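Local atomic coordinates of uncharacterized protein (Bacteroides vulgatus, PDB entry 4QB7), a protein that probably forms part of the tip of fimbriae, the filamentous cell-surface appendages that mediate cell adhesion and biofilm formation. Residues A[112-117]-A[121-126]; A[207-210]-A[215-218]; A[232-237]-A[264-269]; A[238-243]-A[247-252]; A[328-333]-A[337-342]. All coordinates share one frame; numbering follows the deposited sequence.

Contact 1 (A[112-117]-A[121-126]). With SO4 (sulfate ion), chain H.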
# COMPACT_ATOMS: atom_id res chain seq x y z
N THR A 112 -6.15 -6.17 -12.96
CA THR A 112 -6.51 -7.13 -14.03
C THR A 112 -6.67 -8.47 -13.32
O THR A 112 -5.78 -8.87 -12.55
CB THR A 112 -5.46 -7.13 -15.16
OG1 THR A 112 -5.37 -5.82 -15.72
CG2 THR A 112 -5.79 -8.12 -16.26
N LEU A 113 -7.81 -9.14 -13.52
CA LEU A 113 -8.07 -10.41 -12.84
C LEU A 113 -7.81 -11.59 -13.76
O LEU A 113 -7.89 -11.47 -15.00
CB LEU A 113 -9.52 -10.47 -12.33
CG LEU A 113 -10.03 -9.36 -11.44
CD1 LEU A 113 -11.48 -9.54 -11.23
CD2 LEU A 113 -9.35 -9.35 -10.10
N SER A 114 -7.55 -12.75 -13.14
CA SER A 114 -7.41 -14.02 -13.83
C SER A 114 -8.77 -14.34 -14.46
O SER A 114 -9.80 -13.98 -13.89
CB SER A 114 -6.96 -15.10 -12.86
OG SER A 114 -7.77 -15.10 -11.70
N GLY A 115 -8.75 -14.95 -15.65
CA GLY A 115 -9.95 -15.26 -16.42
C GLY A 115 -11.01 -16.08 -15.73
O GLY A 115 -10.72 -16.81 -14.77
N GLN A 116 -12.25 -15.99 -16.25
CA GLN A 116 -13.44 -16.70 -15.77
C GLN A 116 -13.30 -18.23 -15.94
O GLN A 116 -13.98 -18.99 -15.25
CB GLN A 116 -14.67 -16.18 -16.51
CG GLN A 116 -16.02 -16.62 -15.92
CD GLN A 116 -17.16 -15.76 -16.39
OE1 GLN A 116 -17.05 -14.96 -17.35
NE2 GLN A 116 -18.30 -15.89 -15.69
N ASN A 117 -12.44 -18.67 -16.86
CA ASN A 117 -12.20 -20.09 -17.12
C ASN A 117 -10.80 -20.52 -16.65
O ASN A 117 -10.35 -21.61 -17.00
CB ASN A 117 -12.42 -20.42 -18.62
CG ASN A 117 -13.84 -20.25 -19.13
OD1 ASN A 117 -14.06 -19.63 -20.18
ND2 ASN A 117 -14.83 -20.81 -18.42
N ALA A 121 -6.75 -21.26 -7.60
CA ALA A 121 -6.88 -19.99 -6.88
C ALA A 121 -6.63 -18.84 -7.87
O ALA A 121 -5.85 -19.01 -8.82
CB ALA A 121 -5.91 -19.93 -5.71
N PRO A 122 -7.38 -17.72 -7.75
CA PRO A 122 -7.22 -16.63 -8.73
C PRO A 122 -5.90 -15.85 -8.60
O PRO A 122 -5.05 -16.14 -7.74
CB PRO A 122 -8.44 -15.75 -8.46
CG PRO A 122 -8.72 -15.95 -7.01
CD PRO A 122 -8.40 -17.39 -6.73
N THR A 123 -5.70 -14.88 -9.53
CA THR A 123 -4.55 -13.98 -9.55
C THR A 123 -5.03 -12.57 -9.88
O THR A 123 -6.16 -12.40 -10.38
CB THR A 123 -3.39 -14.42 -10.51
OG1 THR A 123 -3.77 -14.30 -11.88
CG2 THR A 123 -2.87 -15.80 -10.23
N ILE A 124 -4.19 -11.57 -9.57
CA ILE A 124 -4.36 -10.15 -9.84
C ILE A 124 -3.06 -9.62 -10.42
O ILE A 124 -2.01 -9.80 -9.81
CB ILE A 124 -4.74 -9.36 -8.57
CG1 ILE A 124 -6.21 -9.55 -8.17
CG2 ILE A 124 -4.38 -7.86 -8.70
CD1 ILE A 124 -6.52 -9.00 -6.81
N THR A 125 -3.14 -8.98 -11.60
CA THR A 125 -2.05 -8.23 -12.19
C THR A 125 -2.32 -6.78 -11.78
O THR A 125 -3.39 -6.23 -12.08
CB THR A 125 -1.94 -8.45 -13.69
OG1 THR A 125 -1.68 -9.82 -13.91
CG2 THR A 125 -0.83 -7.59 -14.32
N PHE A 126 -1.38 -6.20 -11.02
CA PHE A 126 -1.55 -4.88 -10.46
C PHE A 126 -0.43 -3.91 -10.87
O PHE A 126 0.75 -4.26 -10.84
CB PHE A 126 -1.62 -5.02 -8.94
CG PHE A 126 -1.81 -3.75 -8.13
CD1 PHE A 126 -3.05 -3.14 -8.05
CD2 PHE A 126 -0.76 -3.22 -7.39
CE1 PHE A 126 -3.22 -1.97 -7.31
CE2 PHE A 126 -0.94 -2.07 -6.63
CZ PHE A 126 -2.17 -1.45 -6.60
S SO4 H . -10.73 -17.04 -19.98
O1 SO4 H . -9.62 -16.15 -20.36
O2 SO4 H . -10.36 -17.75 -18.75
O3 SO4 H . -11.97 -16.26 -19.78
O4 SO4 H . -10.96 -17.99 -21.08

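Contact 2 (A[207-210]-A[215-218]). With SO4 (sulfate ion), chain Q.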
# COMPACT_ATOMS: atom_id res chain seq x y z
N VAL A 207 2.30 -9.65 -10.42
CA VAL A 207 1.20 -10.60 -10.27
C VAL A 207 1.10 -11.05 -8.80
O VAL A 207 2.10 -11.44 -8.21
CB VAL A 207 1.34 -11.80 -11.27
CG1 VAL A 207 0.21 -12.82 -11.11
CG2 VAL A 207 1.40 -11.30 -12.71
N TYR A 208 -0.09 -10.92 -8.21
CA TYR A 208 -0.39 -11.37 -6.85
C TYR A 208 -1.14 -12.69 -6.96
O TYR A 208 -2.15 -12.77 -7.67
CB TYR A 208 -1.21 -10.32 -6.05
CG TYR A 208 -1.70 -10.84 -4.72
CD1 TYR A 208 -0.88 -10.83 -3.59
CD2 TYR A 208 -2.98 -11.38 -4.58
CE1 TYR A 208 -1.31 -11.36 -2.37
CE2 TYR A 208 -3.42 -11.93 -3.38
CZ TYR A 208 -2.58 -11.93 -2.28
OH TYR A 208 -3.04 -12.49 -1.12
N LYS A 209 -0.64 -13.71 -6.26
CA LYS A 209 -1.19 -15.05 -6.29
C LYS A 209 -1.97 -15.33 -5.02
O LYS A 209 -1.42 -15.26 -3.92
CB LYS A 209 -0.06 -16.08 -6.45
CG LYS A 209 0.73 -16.04 -7.75
CD LYS A 209 1.48 -17.35 -7.87
CE LYS A 209 2.97 -17.35 -7.57
NZ LYS A 209 3.37 -16.61 -6.35
N PHE A 210 -3.26 -15.69 -5.17
CA PHE A 210 -4.13 -16.02 -4.05
C PHE A 210 -3.80 -17.41 -3.49
O PHE A 210 -4.19 -17.70 -2.36
CB PHE A 210 -5.59 -15.97 -4.49
CG PHE A 210 -6.18 -14.59 -4.51
CD1 PHE A 210 -6.00 -13.76 -5.60
CD2 PHE A 210 -6.97 -14.13 -3.46
CE1 PHE A 210 -6.60 -12.50 -5.64
CE2 PHE A 210 -7.55 -12.87 -3.50
CZ PHE A 210 -7.37 -12.07 -4.59
N TRP A 215 3.52 -12.14 -4.18
CA TRP A 215 3.76 -11.40 -5.41
C TRP A 215 4.89 -12.03 -6.21
O TRP A 215 5.90 -12.49 -5.64
CB TRP A 215 4.16 -9.95 -5.07
CG TRP A 215 3.06 -9.10 -4.55
CD1 TRP A 215 2.78 -8.82 -3.25
CD2 TRP A 215 2.09 -8.39 -5.33
NE1 TRP A 215 1.72 -7.95 -3.17
CE2 TRP A 215 1.27 -7.68 -4.43
CE3 TRP A 215 1.84 -8.26 -6.71
CZ2 TRP A 215 0.24 -6.84 -4.86
CZ3 TRP A 215 0.82 -7.43 -7.14
CH2 TRP A 215 0.02 -6.74 -6.22
N GLU A 216 4.75 -11.99 -7.52
CA GLU A 216 5.78 -12.43 -8.44
C GLU A 216 5.84 -11.42 -9.62
O GLU A 216 4.94 -10.59 -9.75
CB GLU A 216 5.58 -13.88 -8.88
CG GLU A 216 4.25 -14.14 -9.57
CD GLU A 216 4.21 -15.45 -10.33
OE1 GLU A 216 4.71 -16.46 -9.79
OE2 GLU A 216 3.71 -15.46 -11.48
N ALA A 217 6.90 -11.45 -10.43
CA ALA A 217 7.06 -10.54 -11.57
C ALA A 217 6.06 -10.84 -12.66
O ALA A 217 5.57 -11.97 -12.74
CB ALA A 217 8.46 -10.65 -12.14
N ILE A 218 5.79 -9.85 -13.53
CA ILE A 218 4.93 -10.10 -14.69
C ILE A 218 5.77 -10.92 -15.71
O ILE A 218 7.00 -10.90 -15.67
CB ILE A 218 4.24 -8.84 -15.30
CG1 ILE A 218 5.21 -7.76 -15.72
CG2 ILE A 218 3.15 -8.31 -14.40
CD1 ILE A 218 4.76 -7.03 -16.96
S SO4 Q . 9.72 -13.19 -8.63
O1 SO4 Q . 11.12 -13.19 -8.17
O2 SO4 Q . 9.64 -13.46 -10.07
O3 SO4 Q . 8.98 -14.22 -7.89
O4 SO4 Q . 9.15 -11.88 -8.33

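Contact 3 (A[232-237]-A[264-269])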
# COMPACT_ATOMS: atom_id res chain seq x y z
N SER A 232 8.21 15.38 -4.41
CA SER A 232 8.19 16.77 -3.92
C SER A 232 6.79 17.36 -3.79
O SER A 232 6.53 18.05 -2.79
CB SER A 232 9.04 17.68 -4.79
OG SER A 232 10.37 17.20 -4.81
N ASP A 233 5.90 17.12 -4.76
CA ASP A 233 4.55 17.69 -4.68
C ASP A 233 3.61 16.85 -3.79
O ASP A 233 2.47 17.26 -3.56
CB ASP A 233 3.94 17.90 -6.08
CG ASP A 233 4.67 18.90 -6.93
OD1 ASP A 233 5.13 19.93 -6.38
OD2 ASP A 233 4.82 18.64 -8.14
N PHE A 234 4.09 15.68 -3.29
CA PHE A 234 3.32 14.81 -2.43
C PHE A 234 3.47 15.31 -1.00
O PHE A 234 2.57 15.13 -0.16
CB PHE A 234 3.77 13.34 -2.58
CG PHE A 234 3.07 12.39 -1.63
CD1 PHE A 234 1.74 12.02 -1.84
CD2 PHE A 234 3.72 11.89 -0.49
CE1 PHE A 234 1.08 11.17 -0.94
CE2 PHE A 234 3.07 11.02 0.39
CZ PHE A 234 1.76 10.67 0.15
N LEU A 235 4.62 15.95 -0.74
CA LEU A 235 4.99 16.47 0.58
C LEU A 235 4.04 17.58 1.02
O LEU A 235 3.56 18.38 0.21
CB LEU A 235 6.45 16.97 0.62
CG LEU A 235 7.58 16.11 0.05
CD1 LEU A 235 8.91 16.81 0.26
CD2 LEU A 235 7.61 14.73 0.64
N ASN A 236 3.79 17.61 2.33
CA ASN A 236 2.89 18.55 2.97
C ASN A 236 3.57 19.91 3.18
O ASN A 236 3.61 20.42 4.30
CB ASN A 236 2.46 17.92 4.28
CG ASN A 236 1.31 18.58 4.98
OD1 ASN A 236 0.51 19.31 4.39
ND2 ASN A 236 1.26 18.36 6.29
N LYS A 237 4.11 20.49 2.09
CA LYS A 237 4.80 21.78 2.07
C LYS A 237 3.82 22.91 2.35
O LYS A 237 2.67 22.82 1.93
CB LYS A 237 5.51 22.00 0.72
CG LYS A 237 6.88 21.31 0.62
CD LYS A 237 7.19 20.83 -0.79
CE LYS A 237 7.89 21.82 -1.68
NZ LYS A 237 7.85 21.37 -3.09
N ASP A 264 -1.01 13.76 7.74
CA ASP A 264 -1.61 12.70 8.57
C ASP A 264 -2.43 11.70 7.78
O ASP A 264 -2.47 10.52 8.14
CB ASP A 264 -2.52 13.29 9.66
CG ASP A 264 -1.80 13.83 10.89
OD1 ASP A 264 -0.59 13.51 11.08
OD2 ASP A 264 -2.45 14.56 11.69
N THR A 265 -3.11 12.17 6.74
CA THR A 265 -4.01 11.35 5.95
C THR A 265 -3.36 10.75 4.70
O THR A 265 -3.95 9.87 4.08
CB THR A 265 -5.25 12.18 5.58
OG1 THR A 265 -4.84 13.43 5.02
CG2 THR A 265 -6.15 12.42 6.77
N GLU A 266 -2.14 11.20 4.33
CA GLU A 266 -1.47 10.72 3.13
C GLU A 266 -0.30 9.74 3.42
O GLU A 266 0.45 9.90 4.39
CB GLU A 266 -1.00 11.92 2.29
CG GLU A 266 -2.20 12.66 1.70
CD GLU A 266 -2.00 14.01 1.04
OE1 GLU A 266 -0.88 14.57 1.08
OE2 GLU A 266 -3.00 14.52 0.49
N ALA A 267 -0.22 8.67 2.58
CA ALA A 267 0.81 7.62 2.63
C ALA A 267 1.02 7.04 1.24
O ALA A 267 0.18 7.23 0.36
CB ALA A 267 0.41 6.53 3.60
N LEU A 268 2.14 6.34 1.03
CA LEU A 268 2.49 5.70 -0.25
C LEU A 268 2.30 4.22 -0.13
O LEU A 268 2.63 3.65 0.91
CB LEU A 268 3.94 6.02 -0.64
CG LEU A 268 4.36 7.50 -0.70
CD1 LEU A 268 5.84 7.62 -0.81
CD2 LEU A 268 3.73 8.23 -1.90
N TYR A 269 1.74 3.58 -1.17
CA TYR A 269 1.46 2.13 -1.19
C TYR A 269 2.09 1.52 -2.40
O TYR A 269 1.63 1.74 -3.52
CB TYR A 269 -0.07 1.84 -1.19
CG TYR A 269 -0.85 2.67 -0.20
CD1 TYR A 269 -0.79 2.42 1.16
CD2 TYR A 269 -1.65 3.72 -0.64
CE1 TYR A 269 -1.50 3.19 2.08
CE2 TYR A 269 -2.40 4.49 0.27
CZ TYR A 269 -2.31 4.22 1.63
OH TYR A 269 -2.98 5.00 2.54
O HOH W 1 1.50 14.33 2.22

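Contact 4 (A[238-243]-A[247-252]). With SO4 (sulfate ion), chain F.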
# COMPACT_ATOMS: atom_id res chain seq x y z
N THR A 238 4.25 23.95 3.07
CA THR A 238 3.46 25.15 3.38
C THR A 238 4.29 26.39 3.07
O THR A 238 5.50 26.28 2.83
CB THR A 238 2.95 25.16 4.84
OG1 THR A 238 4.05 25.07 5.76
CG2 THR A 238 1.93 24.07 5.13
N THR A 239 3.65 27.56 3.07
CA THR A 239 4.32 28.84 2.83
C THR A 239 5.24 29.17 4.00
O THR A 239 5.00 28.77 5.15
CB THR A 239 3.29 29.96 2.59
OG1 THR A 239 2.40 30.04 3.71
CG2 THR A 239 2.48 29.73 1.33
N THR A 240 6.33 29.84 3.70
CA THR A 240 7.32 30.20 4.70
C THR A 240 7.59 31.70 4.60
O THR A 240 7.47 32.27 3.53
CB THR A 240 8.59 29.35 4.50
OG1 THR A 240 8.24 27.97 4.28
CG2 THR A 240 9.52 29.42 5.68
N ASP A 241 7.93 32.33 5.71
CA ASP A 241 8.33 33.73 5.77
C ASP A 241 9.17 33.91 6.99
O ASP A 241 8.70 34.38 8.03
CB ASP A 241 7.15 34.71 5.72
CG ASP A 241 7.60 36.14 5.50
OD1 ASP A 241 8.75 36.35 4.99
OD2 ASP A 241 6.80 37.06 5.82
N GLN A 242 10.43 33.47 6.87
CA GLN A 242 11.40 33.43 7.93
C GLN A 242 12.63 34.18 7.52
O GLN A 242 13.42 33.66 6.75
CB GLN A 242 11.75 31.93 8.19
CG GLN A 242 12.36 31.62 9.58
CD GLN A 242 11.33 31.75 10.66
OE1 GLN A 242 10.34 30.99 10.71
NE2 GLN A 242 11.49 32.77 11.50
N TRP A 243 12.81 35.40 8.03
CA TRP A 243 13.99 36.25 7.78
C TRP A 243 14.30 36.39 6.28
O TRP A 243 15.45 36.27 5.89
CB TRP A 243 15.24 35.69 8.52
CG TRP A 243 15.01 35.23 9.92
CD1 TRP A 243 14.42 35.94 10.92
CD2 TRP A 243 15.41 33.98 10.50
NE1 TRP A 243 14.39 35.20 12.08
CE2 TRP A 243 15.02 34.00 11.86
CE3 TRP A 243 16.08 32.85 10.00
CZ2 TRP A 243 15.26 32.93 12.72
CZ3 TRP A 243 16.32 31.79 10.87
CH2 TRP A 243 15.90 31.83 12.20
N LYS A 247 10.46 30.14 0.57
CA LYS A 247 10.30 28.97 -0.28
C LYS A 247 9.21 28.06 0.31
O LYS A 247 9.12 27.93 1.53
CB LYS A 247 11.69 28.27 -0.34
CG LYS A 247 11.83 27.09 -1.28
CD LYS A 247 12.09 27.46 -2.71
CE LYS A 247 12.06 26.19 -3.52
NZ LYS A 247 11.72 26.45 -4.94
N SER A 248 8.35 27.46 -0.53
CA SER A 248 7.32 26.49 -0.08
C SER A 248 8.09 25.27 0.43
O SER A 248 8.90 24.70 -0.32
CB SER A 248 6.37 26.13 -1.23
OG SER A 248 5.38 25.18 -0.88
N SER A 249 7.95 24.99 1.74
CA SER A 249 8.76 23.98 2.44
C SER A 249 8.10 23.42 3.71
O SER A 249 6.99 23.80 4.04
CB SER A 249 10.08 24.62 2.83
OG SER A 249 9.84 25.63 3.80
N ILE A 250 8.81 22.51 4.41
CA ILE A 250 8.46 21.93 5.70
C ILE A 250 9.60 22.26 6.68
O ILE A 250 10.75 21.88 6.44
CB ILE A 250 8.15 20.40 5.68
CG1 ILE A 250 6.94 20.07 4.76
CG2 ILE A 250 7.87 19.87 7.09
CD1 ILE A 250 7.19 19.02 3.84
N ASN A 251 9.27 22.97 7.77
CA ASN A 251 10.22 23.27 8.83
C ASN A 251 10.49 22.01 9.64
O ASN A 251 9.61 21.56 10.37
CB ASN A 251 9.67 24.36 9.73
CG ASN A 251 10.62 24.84 10.78
OD1 ASN A 251 11.63 24.23 11.07
ND2 ASN A 251 10.32 25.98 11.33
N VAL A 252 11.72 21.49 9.57
CA VAL A 252 12.12 20.28 10.28
C VAL A 252 13.18 20.57 11.38
O VAL A 252 13.92 19.66 11.74
CB VAL A 252 12.61 19.19 9.28
CG1 VAL A 252 11.51 18.77 8.32
CG2 VAL A 252 13.84 19.63 8.51
S SO4 F . 8.41 27.46 -4.22
O1 SO4 F . 8.23 28.40 -3.11
O2 SO4 F . 8.57 26.07 -3.73
O3 SO4 F . 7.22 27.51 -5.07
O4 SO4 F . 9.58 27.80 -5.01

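Contact 5 (A[328-333]-A[337-342])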
# COMPACT_ATOMS: atom_id res chain seq x y z
N VAL A 328 12.91 7.70 9.81
CA VAL A 328 13.32 8.88 10.55
C VAL A 328 14.74 9.19 10.13
O VAL A 328 15.64 8.36 10.32
CB VAL A 328 13.14 8.73 12.08
CG1 VAL A 328 13.59 10.00 12.81
CG2 VAL A 328 11.69 8.38 12.42
N LEU A 329 14.93 10.36 9.51
CA LEU A 329 16.21 10.88 8.99
C LEU A 329 16.80 11.92 9.92
O LEU A 329 16.14 12.93 10.23
CB LEU A 329 16.01 11.55 7.62
CG LEU A 329 15.90 10.73 6.35
CD1 LEU A 329 14.85 9.60 6.46
CD2 LEU A 329 15.57 11.63 5.22
N THR A 330 18.05 11.68 10.37
CA THR A 330 18.77 12.60 11.24
C THR A 330 19.86 13.26 10.41
O THR A 330 20.78 12.58 9.95
CB THR A 330 19.31 11.91 12.51
OG1 THR A 330 18.23 11.35 13.24
CG2 THR A 330 20.05 12.89 13.42
N ILE A 331 19.75 14.57 10.21
CA ILE A 331 20.76 15.32 9.48
C ILE A 331 21.86 15.68 10.48
O ILE A 331 21.59 16.36 11.46
CB ILE A 331 20.16 16.55 8.78
CG1 ILE A 331 18.97 16.14 7.87
CG2 ILE A 331 21.26 17.27 8.01
CD1 ILE A 331 18.25 17.28 7.24
N LYS A 332 23.08 15.14 10.27
CA LYS A 332 24.24 15.39 11.13
C LYS A 332 24.81 16.74 10.76
O LYS A 332 25.21 16.93 9.60
CB LYS A 332 25.30 14.29 10.98
CG LYS A 332 25.08 13.09 11.88
CD LYS A 332 26.38 12.29 12.06
CE LYS A 332 27.33 12.85 13.10
NZ LYS A 332 28.75 12.85 12.65
N MSE A 333 24.81 17.69 11.70
CA MSE A 333 25.27 19.06 11.48
C MSE A 333 26.79 19.19 11.43
O MSE A 333 27.26 20.17 10.88
CB MSE A 333 24.69 19.99 12.54
CG MSE A 333 23.16 20.04 12.54
SE MSE A 333 22.40 20.68 10.84
CE MSE A 333 23.16 22.34 10.77
N LYS A 337 26.82 13.21 6.21
CA LYS A 337 25.93 12.14 6.65
C LYS A 337 24.50 12.54 7.05
O LYS A 337 24.26 13.56 7.70
CB LYS A 337 26.58 11.48 7.88
CG LYS A 337 26.37 9.98 8.03
CD LYS A 337 27.08 9.48 9.31
CE LYS A 337 27.24 7.98 9.40
NZ LYS A 337 27.99 7.58 10.63
N ILE A 338 23.55 11.68 6.64
CA ILE A 338 22.13 11.63 7.01
C ILE A 338 21.91 10.19 7.36
O ILE A 338 22.13 9.34 6.49
CB ILE A 338 21.09 12.14 5.98
CG1 ILE A 338 21.36 13.57 5.53
CG2 ILE A 338 19.70 12.00 6.56
CD1 ILE A 338 20.26 14.13 4.52
N THR A 339 21.56 9.89 8.61
CA THR A 339 21.35 8.50 9.03
C THR A 339 19.86 8.20 9.08
O THR A 339 19.07 9.12 9.28
CB THR A 339 22.08 8.19 10.34
OG1 THR A 339 21.58 9.03 11.36
CG2 THR A 339 23.56 8.39 10.24
N VAL A 340 19.47 6.92 8.85
CA VAL A 340 18.07 6.52 8.75
C VAL A 340 17.71 5.45 9.77
O VAL A 340 18.47 4.53 10.01
CB VAL A 340 17.76 6.00 7.30
CG1 VAL A 340 16.29 5.62 7.12
CG2 VAL A 340 18.16 7.03 6.27
N GLU A 341 16.50 5.57 10.34
CA GLU A 341 15.87 4.58 11.21
C GLU A 341 14.61 4.13 10.52
O GLU A 341 13.77 4.97 10.19
CB GLU A 341 15.53 5.11 12.61
CG GLU A 341 16.66 5.72 13.43
CD GLU A 341 16.16 6.39 14.69
OE1 GLU A 341 15.79 5.66 15.64
OE2 GLU A 341 16.08 7.65 14.72
N ASP A 342 14.47 2.84 10.29
CA ASP A 342 13.27 2.27 9.70
C ASP A 342 12.38 1.79 10.84
O ASP A 342 12.65 0.75 11.44
CB ASP A 342 13.65 1.12 8.74
CG ASP A 342 12.56 0.55 7.86
OD1 ASP A 342 11.38 0.91 8.06
OD2 ASP A 342 12.89 -0.26 6.97
O HOH W 2 17.57 8.93 12.61

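Contact 1 (A[112-117]-A[121-126])
T112 and T125 face each other as an antiparallel hydrogen-bonded pair, and L113 and I124 follow as a non-hydrogen-bonded pair, which fixes the register of this beta hairpin. Both amides of the first pair are used: T112 N reaches T125 O at 2.9 Å and T125 N reaches T112 O at 2.8 Å, each donor lying in the carbonyl plane. The ladder changes character at S114. Its N still bonds to T123 O (3.1 Å), but from 40° above the carbonyl plane, and the return bond comes from a side chain: T123 N donates to S114 OG at 3.0 Å. A chi1 of 50° sets this hydroxyl between the backbone N and the carbonyl carbon of S114, turned to meet the incoming N-H. T123 OG1 packs against S114 CB, 3.4 Å away.

On one face L113 and I124 lie side by side and point the same way, with L113 CD2 3.7 Å from I124 CG1; Y96 and F43 extend the apolar surroundings. T112 and T125 occupy the other face, their CB atoms 4.0 Å apart. Beyond the strand, N117 N holds a sulfate, probably from the crystallisation liquor, through O2.

The chemistry implies that the hairpin separates an apolar face from a threonine face, and that the S114 hydroxyl prolongs the ladder by standing in for a main-chain acceptor.

Contact 2 (A[207-210]-A[215-218])
Y208 and W215 face each other as a non-hydrogen-bonded pair of a beta hairpin, with strand axes 4.8 Å apart at closest approach. Y208 CB sits over one face of the indole, 3.6 Å from the centroid of its six-membered ring and only 7° off the normal, a well-defined CH-pi contact. The tyrosine ring then turns its edge to the indole: its centroid is 5.3 Å from that of the five-membered ring, the planes are inclined at 63°, and the pair is T-shaped. With CG anti to the backbone N (chi1 172°), the Y208 ring is swung so that its edge faces that five-membered ring.

V207 and E216, whose side chains occupy the other face, form the hydrogen-bonded pair through V207 N to E216 O (2.9 Å) and E216 N to V207 O (2.8 Å). K209 bends across the E216 side chain at about a right angle to make a long salt bridge, NZ to OE1 3.7 Å, and V207 CG2 touches I218 CG2.

Further out, D213 and T142 hold Y208 OH, while W215 NE1 bonds to V167 O on strand 159-178, which holds the indole at its N-H. A217 N makes weak bonds to O4 and O2 of a sulfate that is also bonded to Y203 OH.

Contact 3 (A[232-237]-A[264-269])
E266 meets F234 first: its CB stands 3.7 Å from F234 CZ, while the two side chains slide past each other in opposite directions. Beyond CG the glutamate runs extended, its carboxylate plane 27° from that of the ring, and this carries OE1 back along F234 to a bridging water. That water donates to E266 OE1 at 2.6 Å and to F234 O at 2.7 Å, so a solvent molecule gives the main-chain carbonyl a polar link to the second segment. The water oxygen also lies 4.1 Å above the F234 ring plane, toward the rim.

A267 contributes its backbone, with N at the ring edge, in plane, 3.7 Å from F234 CZ. Here the irregular loop 232-237 lays an aromatic residue against the broken strand 259-270 of the large mixed sheet. F234 gets there with CG anti to the backbone N (chi1 176°), and F262 of the same strand meets its ring edge-to-face. Replacing F234 with a serine would probably open a gap between E266 CB and L268 CD2 and strip L268 of the aromatic face it lies on.

L268, at the next position, covers the ring face opposite the water: CD2 is 3.7 Å from the F234 ring centroid and 14° off the normal, a CH-pi contact. I171, on strand 159-178, lies against the same leucine and shares a backbone hydrogen bond with it.

Contact 4 (A[238-243]-A[247-252])
The peptide groups of T238 and S249 are joined by two hydrogen bonds as a single antiparallel beta bridge, an isolated hydrogen-bonded pair between a loop residue and S249, just ahead of the short strand 250-251. S249 N approaches T238 O in the carbonyl plane at 3.0 Å, whereas T238 N, at 2.9 Å from S249 O, is tilted 32° from the plane of that carbonyl; the N-H of T238 is nevertheless almost perfectly straight at 178°. At the end of segment 238-243, one face of the W243 indole receives NE2 of its neighbour Q242 toward the rim.

Past the bridge the link passes to side chains. T240 directs its hydroxyl at the second segment and donates from OG1 to K247 O at 2.9 Å, nearly along the C=O axis. The geometry follows from chi1 of -45°, which puts OG1 beside the backbone N of T240 and anti to its carbonyl carbon. S249 OG lies 2.9 Å from the same T240 OG1, so the threonine oxygen sits between a carbonyl and a second hydroxyl. A valine in place of T240 would probably leave K247 O without this donor and S249 OG without its hydroxyl neighbour, with the bridge at T238 left to hold the two segments together.

F189 packs against both T240 and S249, placing the contact beside strand 186-196 of the antiparallel sheet that also holds strand 250-251. On the outer side S248 N donates to O1 of a sulfate, probably from the crystallisation liquor, at 2.7 Å.

Contact 5 (A[328-333]-A[337-342])
V328 and E341, then T330 and T339, form hydrogen-bonded antiparallel pairs that alternate with the non-hydrogen-bonded pairs L329-V340 and I331-I338, the strand axes running at 159° and approaching to 4.7 Å. Four main-chain bonds serve the two hydrogen-bonded pairs, and a fifth, K332 N to K337 O at 3.2 Å, continues the ladder toward the turn.

On the apolar face I338 is the central side chain. Its CG2 lies 3.9 Å from L329 CB, the two residues crossing obliquely, while its CD1 runs beside I331 and comes within 4.1 Å of I331 CG1. Chi1 near -56° divides the two branches of I338: CG1 stands beside the backbone N and leads CD1 to I331, whereas CG2 is anti to that N and faces L329. V340 lies alongside L329, pointing the same way, with V340 CG2 to L329 CD1 at 4.2 Å.

This is the beta hairpin of strands 323-331 and 338-346, the first of which also pairs in parallel with strand 159-178. I289, Y291 and V312, from strands of another sheet, cover the isoleucine and leucine face, so the hairpin packs sheet against sheet.

The other face is mostly polar, with V328 as its apolar member, and carries a bound water. E341 lies beside V328, and the water donates to E341 OE2 (2.9 Å) and V328 O (3.0 Å) while accepting from T330 OG1 (2.6 Å), three bonds that tie both strands. Near the turn the aliphatic stems of K332 and K337 run side by side, and K332 NZ turns to N334 OD1.

How the contacts relate
Contacts 1 and 2 are two hairpins of one antiparallel sheet, their centres about 10 Å apart. Strands 123-127 and 203-209 are neighbours in it, joined by a probable hydrogen bond of 2.7 Å between I124 O and Y208 N, and F126 packs on W215. Contact 4 is nested inside the loop that contact 3 closes; K237 lies against S248 and S249 where they touch, with centres about 17 Å apart. Contacts 3 and 5 reach the same mixed sheet, about 20 Å between centres. Contacts 1 and 4 lie on opposite sides of the chain's centre, about 47 Å apart centre to centre. Contacts 1, 2 and 4 each have their own sulfate, so no common ligand joins them.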